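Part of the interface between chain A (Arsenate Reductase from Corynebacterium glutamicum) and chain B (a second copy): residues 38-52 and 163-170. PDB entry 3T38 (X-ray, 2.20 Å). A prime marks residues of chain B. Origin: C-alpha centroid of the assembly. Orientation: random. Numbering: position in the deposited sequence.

Chain A (38-52) IFESYVSLARTAKIH
Chain B 163-170: GDVCPMYP

A single hydrogen bond joins the two stretches, and it runs backbone to backbone just beyond the end of a helix. Ile51 N donates to Asp164′ O at 2.9 Å, with a nearly straight N-H...O angle of 170°. The rest is packing, partly apolar and partly of carbon against oxygen.

Chain A is helical from 38 to 49, and the helix begins earlier in the chain. Its backbone ladder runs from Tyr42 N to Ile38 O (3.1 Å) through Lys50 N to Ala46 O (2.9 Å), but Thr48 N instead reaches Leu45 O at 3.2 Å. Lys50 then leaves helical geometry with phi/psi of 77/159, and Ile51 follows extended at -67/112. Ile51 N, with no acceptor in its own stretch, bonds to the partner chain. Chain B has no regular helix or strand. Asp164′ (-85/80) leads into Val165′ (-119/-3), then Cys166′ (-112/118), Pro167′ (-53/132), Met168′ (-88/102) and Tyr169′ (-91/135). The register is set by Lys50 and Val165′, whose CA atoms lie 5.0 Å apart. From there chain B advances as the chain A contacts step back along the helix: Val165′ meets Ala46, Pro167′ meets Val43 and Tyr42, and Tyr169′ meets Phe39.

Asp164′ O also receives a CA-H...O contact from Lys50 CA at 3.4 Å. The CA-to-CB bond of Asp164′ (chi1 t, chi2 10°) points toward chain A, and its OD2 lies 3.5 Å from Ile51 CB. Lys50 (chi1 p, chi2 t, chi3 -107°, chi4 p at 62°) brings NZ to 4.5 Å from Asp164′ OD2. The opposite charges attract, but this is beyond a salt bridge.

Val165′ (chi1 m) sets CG1 against the C-terminal part of the helix, 3.5 Å from Ala46 O and 3.8 Å from Arg47 O. The CA-to-CB bond of Ile51 (m, m) points toward chain B. Its CG1 is 4.4 Å from Cys166′ N, and its CD1 is 4.3 Å from Pro167′ N, so its side chain follows the partner backbone. The CA-to-CB bond of Cys166′ (t) points away.

Pro167′, puckered C-gamma endo, packs against two helix residues. Its CG lies 3.7 Å from Val43 CG2, with Val43 in t. Its CB lies 3.8 Å from Tyr42 CE1, at the edge of the Tyr42 ring and near its plane; Tyr42 has chi1 t and chi2 -105°. These contacts are apolar.

The CA-to-CB bond of Tyr169′ (chi1 m, chi2 -86°) starts sideways, but the end of the side chain comes nearer. Tyr169′ OH reaches 3.1 Å from Phe39 CD2, while Tyr169′ CZ is 4.2 Å from that same Phe39 CD2. Phe39 is m, with chi2 92°. The hydroxyl is hydrogen-bonded elsewhere in the structure. Together the two stretches bury 472 Å².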

# COMPACT_ATOMS: atom_id res chain seq x y z
N ILE A 38 -1.84 -9.93 -6.25
CA ILE A 38 -0.90 -9.55 -7.28
C ILE A 38 -1.07 -8.14 -7.86
O ILE A 38 -0.09 -7.43 -8.07
CB ILE A 38 -0.81 -10.63 -8.31
CG1 ILE A 38 -0.03 -10.15 -9.50
CG2 ILE A 38 -2.20 -11.08 -8.69
CD1 ILE A 38 -0.75 -10.41 -10.74
N PHE A 39 -2.30 -7.73 -8.17
CA PHE A 39 -2.49 -6.42 -8.77
C PHE A 39 -2.26 -5.29 -7.76
O PHE A 39 -1.71 -4.25 -8.13
CB PHE A 39 -3.85 -6.25 -9.42
CG PHE A 39 -4.00 -7.01 -10.73
CD1 PHE A 39 -4.51 -8.31 -10.74
CD2 PHE A 39 -3.65 -6.41 -11.94
CE1 PHE A 39 -4.66 -9.03 -11.92
CE2 PHE A 39 -3.81 -7.12 -13.15
CZ PHE A 39 -4.30 -8.44 -13.15
N GLU A 40 -2.68 -5.50 -6.50
CA GLU A 40 -2.47 -4.51 -5.47
C GLU A 40 -1.00 -4.40 -5.15
O GLU A 40 -0.47 -3.30 -4.93
CB GLU A 40 -3.31 -4.79 -4.21
CG GLU A 40 -4.81 -4.71 -4.48
CD GLU A 40 -5.29 -3.31 -4.98
OE1 GLU A 40 -4.53 -2.33 -4.95
OE2 GLU A 40 -6.47 -3.19 -5.39
N SER A 41 -0.30 -5.54 -5.13
CA SER A 41 1.14 -5.46 -4.92
C SER A 41 1.90 -4.68 -5.99
O SER A 41 2.81 -3.89 -5.67
CB SER A 41 1.73 -6.85 -4.80
OG SER A 41 1.43 -7.33 -3.52
N TYR A 42 1.54 -4.94 -7.25
CA TYR A 42 2.04 -4.21 -8.41
C TYR A 42 1.85 -2.70 -8.29
O TYR A 42 2.77 -1.93 -8.49
CB TYR A 42 1.29 -4.68 -9.62
CG TYR A 42 1.75 -3.98 -10.90
CD1 TYR A 42 0.96 -2.99 -11.50
CD2 TYR A 42 2.94 -4.34 -11.51
CE1 TYR A 42 1.36 -2.37 -12.66
CE2 TYR A 42 3.37 -3.73 -12.66
CZ TYR A 42 2.58 -2.74 -13.23
OH TYR A 42 3.00 -2.12 -14.38
N VAL A 43 0.63 -2.31 -7.97
CA VAL A 43 0.28 -0.91 -7.83
C VAL A 43 0.99 -0.30 -6.67
O VAL A 43 1.63 0.79 -6.85
CB VAL A 43 -1.27 -0.65 -7.85
CG1 VAL A 43 -1.54 0.82 -7.48
CG2 VAL A 43 -1.83 -0.94 -9.25
N SER A 44 1.02 -1.01 -5.54
CA SER A 44 1.86 -0.57 -4.40
C SER A 44 3.29 -0.22 -4.78
O SER A 44 3.84 0.84 -4.40
CB SER A 44 1.89 -1.65 -3.32
OG SER A 44 0.60 -1.56 -2.70
N LEU A 45 3.92 -1.14 -5.50
CA LEU A 45 5.33 -0.88 -5.86
C LEU A 45 5.42 0.21 -6.88
O LEU A 45 6.39 1.02 -6.86
CB LEU A 45 6.00 -2.17 -6.33
CG LEU A 45 6.19 -3.21 -5.18
CD1 LEU A 45 6.74 -4.50 -5.78
CD2 LEU A 45 7.13 -2.69 -4.13
N ALA A 46 4.42 0.27 -7.79
CA ALA A 46 4.47 1.26 -8.85
C ALA A 46 4.46 2.67 -8.27
O ALA A 46 5.03 3.58 -8.86
CB ALA A 46 3.32 1.09 -9.78
N ARG A 47 3.81 2.84 -7.13
CA ARG A 47 3.67 4.19 -6.51
C ARG A 47 5.01 4.82 -6.20
O ARG A 47 5.19 6.04 -6.40
CB ARG A 47 2.80 4.11 -5.26
CG ARG A 47 1.30 4.02 -5.58
CD ARG A 47 0.43 4.22 -4.31
NE ARG A 47 1.04 3.51 -3.19
CZ ARG A 47 0.55 2.43 -2.59
NH1 ARG A 47 -0.60 1.82 -3.00
NH2 ARG A 47 1.24 1.93 -1.58
N THR A 48 5.97 4.00 -5.77
CA THR A 48 7.26 4.51 -5.27
C THR A 48 8.37 4.25 -6.26
O THR A 48 9.31 5.02 -6.33
CB THR A 48 7.66 3.89 -3.90
OG1 THR A 48 7.42 2.48 -3.93
CG2 THR A 48 6.76 4.51 -2.78
N ALA A 49 8.24 3.17 -7.02
CA ALA A 49 9.32 2.71 -7.91
C ALA A 49 9.08 3.20 -9.31
O ALA A 49 10.02 3.33 -10.04
CB ALA A 49 9.44 1.13 -7.88
N LYS A 50 7.84 3.51 -9.65
CA LYS A 50 7.39 3.86 -11.02
C LYS A 50 7.24 2.58 -11.88
O LYS A 50 7.80 1.52 -11.53
CB LYS A 50 8.29 4.93 -11.71
CG LYS A 50 9.53 4.35 -12.52
CD LYS A 50 10.53 5.42 -13.05
CE LYS A 50 10.42 5.62 -14.59
NZ LYS A 50 9.10 6.12 -15.16
N ILE A 51 6.47 2.66 -12.96
CA ILE A 51 6.39 1.58 -13.95
C ILE A 51 7.73 1.43 -14.67
O ILE A 51 8.16 2.31 -15.45
CB ILE A 51 5.28 1.83 -15.03
CG1 ILE A 51 3.90 2.07 -14.39
CG2 ILE A 51 5.27 0.71 -16.15
CD1 ILE A 51 3.30 0.87 -13.69
N HIS A 52 8.40 0.32 -14.42
CA HIS A 52 9.50 -0.03 -15.24
C HIS A 52 9.29 -1.44 -15.68
O HIS A 52 8.43 -2.13 -15.17
CB HIS A 52 10.82 0.16 -14.52
CG HIS A 52 10.96 -0.69 -13.30
ND1 HIS A 52 11.37 -2.01 -13.35
CD2 HIS A 52 10.73 -0.42 -12.00
CE1 HIS A 52 11.41 -2.51 -12.13
NE2 HIS A 52 11.01 -1.56 -11.29
N GLY B 163 3.41 11.37 -12.72
CA GLY B 163 4.28 10.54 -13.54
C GLY B 163 3.72 9.13 -13.68
O GLY B 163 2.55 8.88 -13.39
N ASP B 164 4.58 8.21 -14.09
CA ASP B 164 4.16 6.88 -14.51
C ASP B 164 4.02 5.91 -13.33
O ASP B 164 4.93 5.11 -13.04
CB ASP B 164 5.18 6.33 -15.52
CG ASP B 164 4.58 5.26 -16.43
OD1 ASP B 164 3.31 5.08 -16.42
OD2 ASP B 164 5.38 4.62 -17.16
N VAL B 165 2.87 6.02 -12.65
CA VAL B 165 2.54 5.18 -11.50
C VAL B 165 1.27 4.35 -11.76
O VAL B 165 0.85 3.51 -10.94
CB VAL B 165 2.36 6.01 -10.22
CG1 VAL B 165 3.72 6.67 -9.80
CG2 VAL B 165 1.29 7.05 -10.42
N CYS B 166 0.66 4.57 -12.91
CA CYS B 166 -0.63 3.99 -13.15
C CYS B 166 -0.58 2.91 -14.25
O CYS B 166 -0.23 3.22 -15.39
CB CYS B 166 -1.59 5.12 -13.50
SG CYS B 166 -3.23 4.59 -13.46
N PRO B 167 -0.93 1.65 -13.89
CA PRO B 167 -1.09 0.55 -14.88
C PRO B 167 -2.05 0.98 -15.99
O PRO B 167 -3.10 1.54 -15.70
CB PRO B 167 -1.70 -0.62 -14.06
CG PRO B 167 -2.21 0.01 -12.81
CD PRO B 167 -1.26 1.18 -12.53
N MSE B 168 -1.66 0.77 -17.24
CA MSE B 168 -2.48 1.11 -18.38
C MSE B 168 -3.39 -0.08 -18.66
O MSE B 168 -2.96 -1.10 -19.24
CB MSE B 168 -1.61 1.41 -19.60
CG MSE B 168 -0.72 2.64 -19.50
SE MSE B 168 -1.66 4.29 -18.99
CE MSE B 168 -0.55 5.54 -20.05
N TYR B 169 -4.65 0.04 -18.24
CA TYR B 169 -5.67 -0.94 -18.59
C TYR B 169 -6.31 -0.45 -19.87
O TYR B 169 -6.62 0.76 -19.97
CB TYR B 169 -6.77 -1.10 -17.53
CG TYR B 169 -6.39 -1.90 -16.29
CD1 TYR B 169 -6.52 -3.30 -16.27
CD2 TYR B 169 -5.98 -1.26 -15.13
CE1 TYR B 169 -6.21 -4.04 -15.14
CE2 TYR B 169 -5.66 -1.99 -13.97
CZ TYR B 169 -5.76 -3.38 -14.00
OH TYR B 169 -5.45 -4.10 -12.88
N PRO B 170 -6.51 -1.38 -20.83
CA PRO B 170 -7.30 -1.13 -22.03
C PRO B 170 -8.76 -0.87 -21.67
O PRO B 170 -9.28 -1.44 -20.69
CB PRO B 170 -7.19 -2.46 -22.81
CG PRO B 170 -7.00 -3.48 -21.75
CD PRO B 170 -6.08 -2.79 -20.75